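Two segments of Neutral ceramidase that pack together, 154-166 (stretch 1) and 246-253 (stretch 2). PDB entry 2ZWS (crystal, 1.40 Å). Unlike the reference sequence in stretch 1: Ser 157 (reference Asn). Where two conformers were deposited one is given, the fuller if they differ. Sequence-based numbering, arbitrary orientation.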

# COMPACT_ATOMS: atom_id res chain seq x y z
N ARG A 154 17.69 7.08 -11.22
CA ARG A 154 17.47 7.30 -12.67
C ARG A 154 16.64 6.28 -13.47
O ARG A 154 15.87 6.67 -14.36
CB ARG A 154 18.81 7.38 -13.41
CG ARG A 154 19.79 8.40 -12.94
CD ARG A 154 20.99 8.48 -13.92
NE ARG A 154 21.74 7.22 -14.09
CZ ARG A 154 22.64 6.75 -13.23
NH1 ARG A 154 22.93 7.41 -12.11
NH2 ARG A 154 23.26 5.61 -13.50
N ASN A 155 16.86 5.00 -13.18
CA ASN A 155 16.54 3.86 -14.06
C ASN A 155 15.47 2.91 -13.46
O ASN A 155 15.33 1.75 -13.90
CB ASN A 155 17.86 3.09 -14.27
CG ASN A 155 17.81 2.07 -15.40
OD1 ASN A 155 17.29 2.34 -16.49
ND2 ASN A 155 18.40 0.90 -15.15
N ALA A 156 14.73 3.39 -12.48
CA ALA A 156 13.71 2.55 -11.82
C ALA A 156 12.28 2.78 -12.34
O ALA A 156 11.40 1.92 -12.16
CB ALA A 156 13.78 2.73 -10.28
N SER A 157 12.05 3.94 -12.97
CA SER A 157 10.70 4.36 -13.36
C SER A 157 10.67 4.96 -14.75
O SER A 157 11.71 5.27 -15.35
CB SER A 157 10.17 5.41 -12.38
OG SER A 157 11.06 6.52 -12.33
N ARG A 158 9.46 5.11 -15.28
CA ARG A 158 9.26 5.76 -16.57
C ARG A 158 7.89 6.41 -16.57
O ARG A 158 6.97 5.94 -15.88
CB ARG A 158 9.41 4.77 -17.73
CG ARG A 158 8.35 3.67 -17.77
CD ARG A 158 8.49 2.79 -19.02
NE ARG A 158 8.03 3.47 -20.23
CZ ARG A 158 6.76 3.58 -20.61
NH1 ARG A 158 5.78 3.04 -19.90
NH2 ARG A 158 6.46 4.24 -21.72
N ASN A 159 7.74 7.50 -17.32
CA ASN A 159 6.45 8.14 -17.41
C ASN A 159 5.56 7.40 -18.39
O ASN A 159 5.92 7.21 -19.55
CB ASN A 159 6.61 9.61 -17.84
CG ASN A 159 5.36 10.42 -17.59
OD1 ASN A 159 4.29 10.16 -18.17
ND2 ASN A 159 5.49 11.44 -16.73
N ARG A 160 4.35 7.06 -17.96
CA ARG A 160 3.43 6.28 -18.80
C ARG A 160 2.46 7.14 -19.58
O ARG A 160 1.64 6.64 -20.36
CB ARG A 160 2.70 5.24 -17.92
CG ARG A 160 1.73 5.85 -16.99
CD ARG A 160 1.09 4.84 -16.06
NE ARG A 160 -0.01 5.46 -15.33
CZ ARG A 160 -0.76 4.83 -14.42
NH1 ARG A 160 -0.51 3.54 -14.11
NH2 ARG A 160 -1.75 5.47 -13.84
N SER A 161 2.52 8.45 -19.35
CA SER A 161 1.66 9.41 -20.05
C SER A 161 2.48 10.64 -20.41
O SER A 161 2.14 11.76 -20.01
CB SER A 161 0.48 9.77 -19.16
OG SER A 161 -0.39 8.66 -19.12
N LEU A 162 3.55 10.42 -21.17
CA LEU A 162 4.52 11.47 -21.47
C LEU A 162 3.92 12.60 -22.31
O LEU A 162 4.30 13.76 -22.14
CB LEU A 162 5.77 10.88 -22.11
CG LEU A 162 7.00 11.81 -22.11
CD1 LEU A 162 7.27 12.44 -20.74
CD2 LEU A 162 8.23 11.06 -22.58
N LEU A 163 2.96 12.28 -23.16
CA LEU A 163 2.34 13.30 -24.01
C LEU A 163 1.70 14.40 -23.15
O LEU A 163 1.84 15.59 -23.46
CB LEU A 163 1.29 12.64 -24.90
CG LEU A 163 0.47 13.52 -25.83
CD1 LEU A 163 0.12 12.67 -27.02
CD2 LEU A 163 -0.78 14.04 -25.15
N SER A 164 1.02 14.00 -22.07
CA SER A 164 0.35 14.94 -21.18
C SER A 164 1.37 15.71 -20.35
O SER A 164 1.22 16.91 -20.12
CB SER A 164 -0.62 14.20 -20.24
OG SER A 164 -1.69 13.62 -20.94
N HIS A 165 2.41 15.02 -19.90
CA HIS A 165 3.44 15.64 -19.07
C HIS A 165 4.11 16.81 -19.82
O HIS A 165 4.39 17.86 -19.24
CB HIS A 165 4.50 14.62 -18.67
CG HIS A 165 5.66 15.19 -17.91
ND1 HIS A 165 5.61 15.50 -16.57
CD2 HIS A 165 6.91 15.51 -18.33
CE1 HIS A 165 6.79 15.96 -16.19
NE2 HIS A 165 7.60 16.00 -17.24
N LEU A 166 4.33 16.59 -21.10
CA LEU A 166 4.98 17.58 -21.97
C LEU A 166 4.11 18.78 -22.25
O LEU A 166 4.60 19.76 -22.85
CB LEU A 166 5.44 16.91 -23.26
CG LEU A 166 6.49 15.82 -23.09
CD1 LEU A 166 6.74 15.08 -24.41
CD2 LEU A 166 7.79 16.36 -22.53
N ALA A 246 3.20 9.67 -7.93
CA ALA A 246 3.44 8.54 -8.86
C ALA A 246 2.32 8.33 -9.89
O ALA A 246 2.31 7.31 -10.60
CB ALA A 246 3.65 7.25 -8.05
N GLY A 247 1.40 9.29 -9.99
CA GLY A 247 0.20 9.10 -10.80
C GLY A 247 0.50 8.68 -12.24
O GLY A 247 -0.25 7.89 -12.84
N ASN A 248 1.56 9.24 -12.81
CA ASN A 248 1.88 8.95 -14.21
C ASN A 248 3.20 8.20 -14.37
O ASN A 248 3.82 8.25 -15.43
CB ASN A 248 1.83 10.23 -15.11
CG ASN A 248 2.68 11.39 -14.56
OD1 ASN A 248 3.23 11.30 -13.45
ND2 ASN A 248 2.82 12.47 -15.35
N LEU A 249 3.62 7.48 -13.32
CA LEU A 249 4.91 6.78 -13.32
C LEU A 249 4.77 5.27 -13.13
O LEU A 249 4.20 4.80 -12.13
CB LEU A 249 5.81 7.34 -12.21
CG LEU A 249 6.33 8.77 -12.37
CD1 LEU A 249 6.95 9.22 -11.06
CD2 LEU A 249 7.38 8.79 -13.45
N SER A 250 5.34 4.53 -14.07
CA SER A 250 5.37 3.07 -14.06
C SER A 250 6.78 2.56 -13.77
O SER A 250 7.78 3.27 -13.97
CB SER A 250 5.04 2.55 -15.47
OG SER A 250 3.71 2.85 -15.82
N PRO A 251 6.90 1.28 -13.39
CA PRO A 251 8.24 0.70 -13.32
C PRO A 251 8.90 0.78 -14.70
O PRO A 251 8.24 0.64 -15.76
CB PRO A 251 7.99 -0.77 -12.96
CG PRO A 251 6.63 -0.75 -12.29
CD PRO A 251 5.84 0.30 -13.03
N ASN A 252 10.20 1.02 -14.70
CA ASN A 252 10.94 0.95 -15.94
C ASN A 252 10.96 -0.49 -16.45
O ASN A 252 10.83 -1.44 -15.66
CB ASN A 252 12.37 1.41 -15.69
CG ASN A 252 13.17 1.61 -16.97
OD1 ASN A 252 12.62 1.74 -18.09
ND2 ASN A 252 14.49 1.59 -16.82
N LEU A 253 11.10 -0.67 -17.77
CA LEU A 253 11.38 -1.99 -18.33
C LEU A 253 12.61 -2.63 -17.70
O LEU A 253 13.58 -1.94 -17.38
CB LEU A 253 11.57 -1.90 -19.85
CG LEU A 253 10.36 -1.47 -20.66
CD1 LEU A 253 10.81 -1.37 -22.12
CD2 LEU A 253 9.16 -2.40 -20.49
O HOH W 1 1.03 12.77 -17.61
O HOH W 2 3.50 15.25 -14.66

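Two short strands, 157-159 and 249-251, run antiparallel and join through their backbones. Arg 158 N donates to Ser 250 O, and Ser 250 N donates to Arg 158 O, both at 2.8 Å. The ladder continues past the strands. Asn 252 N bonds to Ala 156 O at 2.9 Å, and Arg 160 N bonds to Asn 248 O at 2.8 Å.

The side chains follow this frame. Asn 252 has chi1 near t (-170°). Its amide reaches the backbone of stretch 1, where ND2 donates to Asn 155 O at 3.0 Å. Asn 155 OD1 lies 2.9 Å from the same Asn 252 ND2, but the angle is too poor for a hydrogen bond.

Arg 158 and Ser 250 place their side chains on one face of the sheet. With chi1 p and chi2 t, Arg 158 lays its aliphatic part along stretch 2, and CG comes 3.6 Å from Pro 251 O. Two conformers were deposited for this exposed residue.

Arg 160 is p at chi1 and extended beyond, with chi2 and chi3 t. This carries the guanidinium to the turn formed by Ala 246 to Leu 249, where NH2 is 3.0 Å from Gly 247 O. On the way, CD passes 3.3 Å from Ser 250 OG.

Asn 159 and Leu 249 share the other face. Asn 159 is t at chi1, and its OD1 accepts from Ser 161 N at 2.7 Å, a bond within its own stretch. Its ND2 sits 3.2 Å from Asn 248 ND2; both are donors, so the pair is not a hydrogen bond.

Asn 248 ND2 instead donates to two waters, each at 2.9 Å. Water 1 donates onward to Ser 161 O. Water 2 also bonds His 165 ND1, so the amide is linked through water to the helix.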